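Local coordinates for intracellular serine protease (Bacillus licheniformis, PDB 4ZOQ), which is probably a subtilisin-like serine endopeptidase that cleaves lanthipeptide precursors, represented here by its N-terminal prodomain, which packs against the separate protease chain, at residues A[30-35]-A[61-67]; A[47-53]-A[72-76]. All blocks are in the same frame, centred on the assembly; numbering follows the deposited sequence.

Contact 1: residues A[30-35]-A[61-67]; sequences EQYLLL and IGFAKVT
Tyr-32 and Lys-65 form a non-hydrogen-bonded antiparallel pair, and their side chains run alongside each other in the same direction. Lys-65 CB lies 3.4 Å from Tyr-32 CE2, and Lys-65 CD comes to 3.7 Å from Tyr-32 OH before the lysine chain bends away. Diagonally across from Tyr-32, the ring of Phe-63 lies nearly parallel to the tyrosine ring (planes at 15°) but is slid so far aside that the two barely overlap; Phe-63 CZ meets Tyr-32 CB at 4.0 Å. With Leu-34 CG trans to the backbone N (chi1 -176°) and chi2 at 61°, its CD1 comes against Gly-62 O (3.3 Å) and Ile-61 O (3.4 Å) and beside Phe-63 CB. On the opposite face of the sheet, Leu-33 CD1 touches Val-66 CG1 at 3.8 Å, the two side chains crossing at about a right angle.

Five backbone hydrogen bonds set this register. Gln-31 and Val-66 exchange two, Leu-33 and Ala-64 two more, and Leu-35 N donates to Gly-62 O at 2.8 Å. Gly-62, at positive phi, belongs with Phe-63 to a G1 bulge opposite Ile-58.

Strands 31-35 and 63-67 are the central pair of the four-stranded antiparallel sheet, flanked by 86-89 and 54-58. Leu-33 and Val-66 face helix 70-80, whereas Tyr-32, Leu-34, Phe-63 and Lys-65 meet the protease chain, where Tyr-117 of that chain packs on Tyr-32 and Lys-65.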
# COMPACT_ATOMS: atom_id res chain seq x y z
N GLU A 30 22.48 -16.86 -1.90
CA GLU A 30 21.37 -16.02 -1.43
C GLU A 30 20.46 -16.64 -0.34
O GLU A 30 19.65 -17.52 -0.63
CB GLU A 30 20.49 -15.59 -2.60
CG GLU A 30 19.31 -14.73 -2.14
CD GLU A 30 18.60 -14.03 -3.28
OE1 GLU A 30 18.93 -14.30 -4.46
OE2 GLU A 30 17.67 -13.24 -2.99
N GLN A 31 20.66 -16.23 0.91
CA GLN A 31 19.75 -16.57 2.01
C GLN A 31 19.40 -15.36 2.89
O GLN A 31 19.84 -14.24 2.63
CB GLN A 31 20.32 -17.69 2.86
CG GLN A 31 20.85 -18.83 2.05
CD GLN A 31 21.35 -19.95 2.92
OE1 GLN A 31 21.17 -21.12 2.59
NE2 GLN A 31 21.95 -19.60 4.04
N TYR A 32 18.59 -15.60 3.92
CA TYR A 32 18.11 -14.52 4.79
C TYR A 32 18.23 -14.89 6.27
O TYR A 32 18.06 -16.05 6.66
CB TYR A 32 16.66 -14.15 4.47
CG TYR A 32 16.46 -13.52 3.11
CD1 TYR A 32 16.19 -14.30 1.99
CD2 TYR A 32 16.53 -12.14 2.96
CE1 TYR A 32 16.02 -13.71 0.73
CE2 TYR A 32 16.35 -11.54 1.71
CZ TYR A 32 16.11 -12.33 0.61
OH TYR A 32 15.93 -11.74 -0.62
N LEU A 33 18.52 -13.88 7.09
CA LEU A 33 18.74 -14.09 8.50
C LEU A 33 17.96 -13.12 9.38
O LEU A 33 17.88 -11.93 9.10
CB LEU A 33 20.24 -13.92 8.84
CG LEU A 33 21.26 -15.04 8.69
CD1 LEU A 33 22.64 -14.44 8.61
CD2 LEU A 33 21.18 -15.94 9.90
N LEU A 34 17.43 -13.64 10.48
CA LEU A 34 16.79 -12.80 11.45
C LEU A 34 17.51 -12.97 12.79
O LEU A 34 17.50 -14.05 13.37
CB LEU A 34 15.29 -13.13 11.57
CG LEU A 34 14.61 -12.17 12.54
CD1 LEU A 34 14.73 -10.74 12.01
CD2 LEU A 34 13.15 -12.54 12.75
N LEU A 35 18.20 -11.93 13.25
CA LEU A 35 18.86 -11.98 14.56
C LEU A 35 17.83 -12.00 15.69
O LEU A 35 16.78 -11.38 15.59
CB LEU A 35 19.80 -10.77 14.74
CG LEU A 35 20.88 -10.46 13.70
CD1 LEU A 35 21.37 -9.04 13.85
CD2 LEU A 35 22.05 -11.41 13.86
N ILE A 61 15.38 -3.89 12.47
CA ILE A 61 14.63 -5.14 12.66
C ILE A 61 15.56 -6.36 12.67
O ILE A 61 15.09 -7.49 12.83
CB ILE A 61 13.49 -5.29 11.60
CG1 ILE A 61 14.03 -5.28 10.18
CG2 ILE A 61 12.43 -4.18 11.79
CD1 ILE A 61 12.96 -5.65 9.17
N GLY A 62 16.85 -6.15 12.40
CA GLY A 62 17.83 -7.21 12.55
C GLY A 62 17.64 -8.34 11.57
O GLY A 62 17.82 -9.51 11.90
N PHE A 63 17.28 -7.97 10.35
CA PHE A 63 16.96 -8.91 9.29
C PHE A 63 17.87 -8.67 8.09
O PHE A 63 17.94 -7.55 7.56
CB PHE A 63 15.47 -8.77 8.93
CG PHE A 63 14.95 -9.82 7.98
CD1 PHE A 63 14.98 -11.16 8.31
CD2 PHE A 63 14.39 -9.45 6.76
CE1 PHE A 63 14.49 -12.12 7.44
CE2 PHE A 63 13.90 -10.40 5.89
CZ PHE A 63 13.95 -11.74 6.23
N ALA A 64 18.54 -9.71 7.65
CA ALA A 64 19.61 -9.52 6.69
C ALA A 64 19.51 -10.43 5.48
O ALA A 64 19.08 -11.57 5.58
CB ALA A 64 20.96 -9.72 7.37
N LYS A 65 19.93 -9.93 4.33
CA LYS A 65 20.04 -10.79 3.17
C LYS A 65 21.53 -11.07 2.96
O LYS A 65 22.36 -10.17 2.89
CB LYS A 65 19.41 -10.16 1.92
CG LYS A 65 19.88 -10.76 0.60
CD LYS A 65 19.25 -10.08 -0.62
CE LYS A 65 19.54 -8.60 -0.67
NZ LYS A 65 20.99 -8.28 -0.80
N VAL A 66 21.88 -12.35 2.93
CA VAL A 66 23.27 -12.72 2.79
C VAL A 66 23.46 -13.36 1.42
O VAL A 66 22.72 -14.26 1.02
CB VAL A 66 23.74 -13.67 3.92
CG1 VAL A 66 23.69 -12.96 5.26
CG2 VAL A 66 22.89 -14.91 3.97
N THR A 67 24.43 -12.84 0.69
CA THR A 67 24.73 -13.33 -0.64
C THR A 67 26.22 -13.54 -0.71
O THR A 67 26.99 -12.84 -0.05
CB THR A 67 24.29 -12.34 -1.75
OG1 THR A 67 25.02 -11.12 -1.64
CG2 THR A 67 22.80 -12.04 -1.64

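Contact 2: residues A[47-53]-A[72-76]; sequences TAEQFHI and KLAPF
Thr-47 touches the ring of Phe-76 with its methyl: CG2 comes in at the ring edge, near the ring plane, 3.4 Å from CD1, while its hydroxyl is bonded to Lys-43 O within its own helix. Ala-48 follows along the same ring, its CB 4.0 Å from Phe-76 CE1. The helix then ends in a Schellman motif, with Ile-53 N bonded to Ala-48 O and His-52, at positive phi, as the C-prime residue.

Phe-51 leans onto the second helix. Phe-76 CA stands over the centre of its ring, 4.1 Å from the centroid and 5° off the normal, as a CH-pi contact, while Lys-72 CG lies at the ring edge and Pro-75 CB approaches Phe-51 CE2 at 3.7 Å. The aliphatic part of Lys-72 runs past Phe-51 to the Schellman turn after helix 41-49, where NZ makes a weak hydrogen bond to His-52 O at 3.1 Å.

Ile-53 closes the segment. Its CG1 sits between the backbone N and the carbonyl carbon (chi1 61°), and together with an unusual chi2 of 101° this places CD1 over a face of the Phe-76 ring, offset toward its rim, 3.6 Å from the centroid. CG2, on the other branch, more distantly meets Leu-73 CD2. A serine in place of Phe-76 would probably open a gap between the helices, leaving Ile-53 CD1 and the Thr-47 methyl without their aromatic partner.

The contact thus joins the C-terminal end of helix 41-49 to helix 70-80. Both pack against the sheet: Val-66 of strand 63-67 touches Ile-53, Leu-73 and Phe-76, and Leu-33 of strand 31-35 also packs on Phe-76.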
# COMPACT_ATOMS: atom_id res chain seq x y z
N THR A 47 31.48 -11.63 11.00
CA THR A 47 31.51 -13.00 10.50
C THR A 47 31.34 -13.03 8.97
O THR A 47 31.91 -13.87 8.28
CB THR A 47 30.44 -13.85 11.16
OG1 THR A 47 30.58 -13.80 12.58
CG2 THR A 47 30.56 -15.29 10.69
N ALA A 48 30.56 -12.10 8.43
CA ALA A 48 30.30 -12.11 7.00
C ALA A 48 31.54 -11.71 6.20
O ALA A 48 31.78 -12.24 5.12
CB ALA A 48 29.14 -11.15 6.66
N GLU A 49 32.33 -10.81 6.76
CA GLU A 49 33.50 -10.32 6.06
C GLU A 49 34.63 -11.33 6.15
O GLU A 49 35.44 -11.47 5.23
CB GLU A 49 33.93 -8.99 6.67
CG GLU A 49 35.17 -8.39 6.06
CD GLU A 49 35.64 -7.23 6.90
OE1 GLU A 49 34.83 -6.73 7.72
OE2 GLU A 49 36.81 -6.80 6.74
N GLN A 50 34.55 -12.16 7.17
CA GLN A 50 35.56 -13.17 7.39
C GLN A 50 35.30 -14.39 6.52
O GLN A 50 36.16 -15.27 6.39
CB GLN A 50 35.53 -13.54 8.87
CG GLN A 50 36.15 -14.85 9.28
CD GLN A 50 35.85 -15.18 10.73
OE1 GLN A 50 35.38 -14.32 11.48
NE2 GLN A 50 36.07 -16.44 11.13
N PHE A 51 34.14 -14.39 5.85
CA PHE A 51 33.79 -15.45 4.92
C PHE A 51 33.44 -14.87 3.59
O PHE A 51 32.66 -15.45 2.90
CB PHE A 51 32.61 -16.28 5.43
CG PHE A 51 32.91 -17.15 6.62
CD1 PHE A 51 32.87 -16.65 7.92
CD2 PHE A 51 33.19 -18.50 6.43
CE1 PHE A 51 33.15 -17.49 9.02
CE2 PHE A 51 33.47 -19.33 7.51
CZ PHE A 51 33.45 -18.83 8.79
N HIS A 52 33.90 -13.66 3.29
CA HIS A 52 33.66 -13.00 2.00
C HIS A 52 32.24 -13.16 1.45
O HIS A 52 32.03 -13.47 0.27
CB HIS A 52 34.71 -13.49 0.98
CG HIS A 52 34.80 -12.65 -0.27
ND1 HIS A 52 35.02 -11.29 -0.27
CD2 HIS A 52 34.65 -13.00 -1.57
CE1 HIS A 52 35.02 -10.84 -1.51
NE2 HIS A 52 34.80 -11.85 -2.32
N ILE A 53 31.27 -12.96 2.33
CA ILE A 53 29.90 -13.01 1.88
C ILE A 53 29.29 -11.66 2.20
O ILE A 53 29.61 -11.03 3.22
CB ILE A 53 29.06 -14.17 2.55
CG1 ILE A 53 28.97 -14.02 4.07
CG2 ILE A 53 29.56 -15.57 2.18
CD1 ILE A 53 27.64 -13.44 4.50
N LYS A 72 30.21 -21.47 1.01
CA LYS A 72 30.57 -20.72 2.19
C LYS A 72 29.41 -20.12 2.99
O LYS A 72 29.63 -19.63 4.10
CB LYS A 72 31.57 -19.68 1.75
CG LYS A 72 32.31 -18.91 2.77
CD LYS A 72 33.28 -18.16 1.90
CE LYS A 72 32.46 -17.26 0.95
NZ LYS A 72 33.24 -16.36 0.03
N LEU A 73 28.19 -20.17 2.46
CA LEU A 73 27.03 -19.78 3.25
C LEU A 73 26.83 -20.73 4.44
O LEU A 73 26.48 -20.28 5.52
CB LEU A 73 25.75 -19.74 2.39
CG LEU A 73 25.69 -18.60 1.36
CD1 LEU A 73 24.55 -18.78 0.36
CD2 LEU A 73 25.56 -17.25 2.05
N ALA A 74 27.12 -22.01 4.26
CA ALA A 74 26.97 -22.98 5.36
C ALA A 74 27.98 -22.81 6.52
O ALA A 74 27.56 -22.83 7.68
CB ALA A 74 27.02 -24.41 4.82
N PRO A 75 29.29 -22.63 6.22
CA PRO A 75 30.23 -22.35 7.32
C PRO A 75 30.03 -20.98 7.95
O PRO A 75 30.36 -20.77 9.12
CB PRO A 75 31.61 -22.37 6.65
CG PRO A 75 31.40 -22.85 5.29
CD PRO A 75 29.98 -22.79 4.93
N PHE A 76 29.42 -20.06 7.19
CA PHE A 76 29.15 -18.74 7.70
C PHE A 76 28.01 -18.85 8.66
O PHE A 76 28.04 -18.28 9.75
CB PHE A 76 28.79 -17.78 6.57
CG PHE A 76 28.06 -16.55 7.03
CD1 PHE A 76 28.62 -15.67 7.93
CD2 PHE A 76 26.76 -16.31 6.59
CE1 PHE A 76 27.93 -14.54 8.36
CE2 PHE A 76 26.06 -15.20 7.01
CZ PHE A 76 26.64 -14.31 7.91

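Overall arrangement
Contact 1 is the more buried of the two and joins the central strands of the sheet, whereas contact 2 packs the end of helix 41-49 and the turn after it against helix 70-80 and is partly exposed. Backbone hydrogen bonds define contact 1; contact 2 depends almost wholly on side-chain packing, with one weak hydrogen bond, from Lys-72 NZ. They interlock along the chain, since each strand of contact 1 is followed by a helix of contact 2, and they meet where Val-66 CG1 and Leu-33 CD1 pack on Phe-76 CE2. The helices therefore cover one face of the sheet and the protease chain the other; the topology is consistent with the ferredoxin-like alpha/beta sandwich of subtilisin-family propeptides.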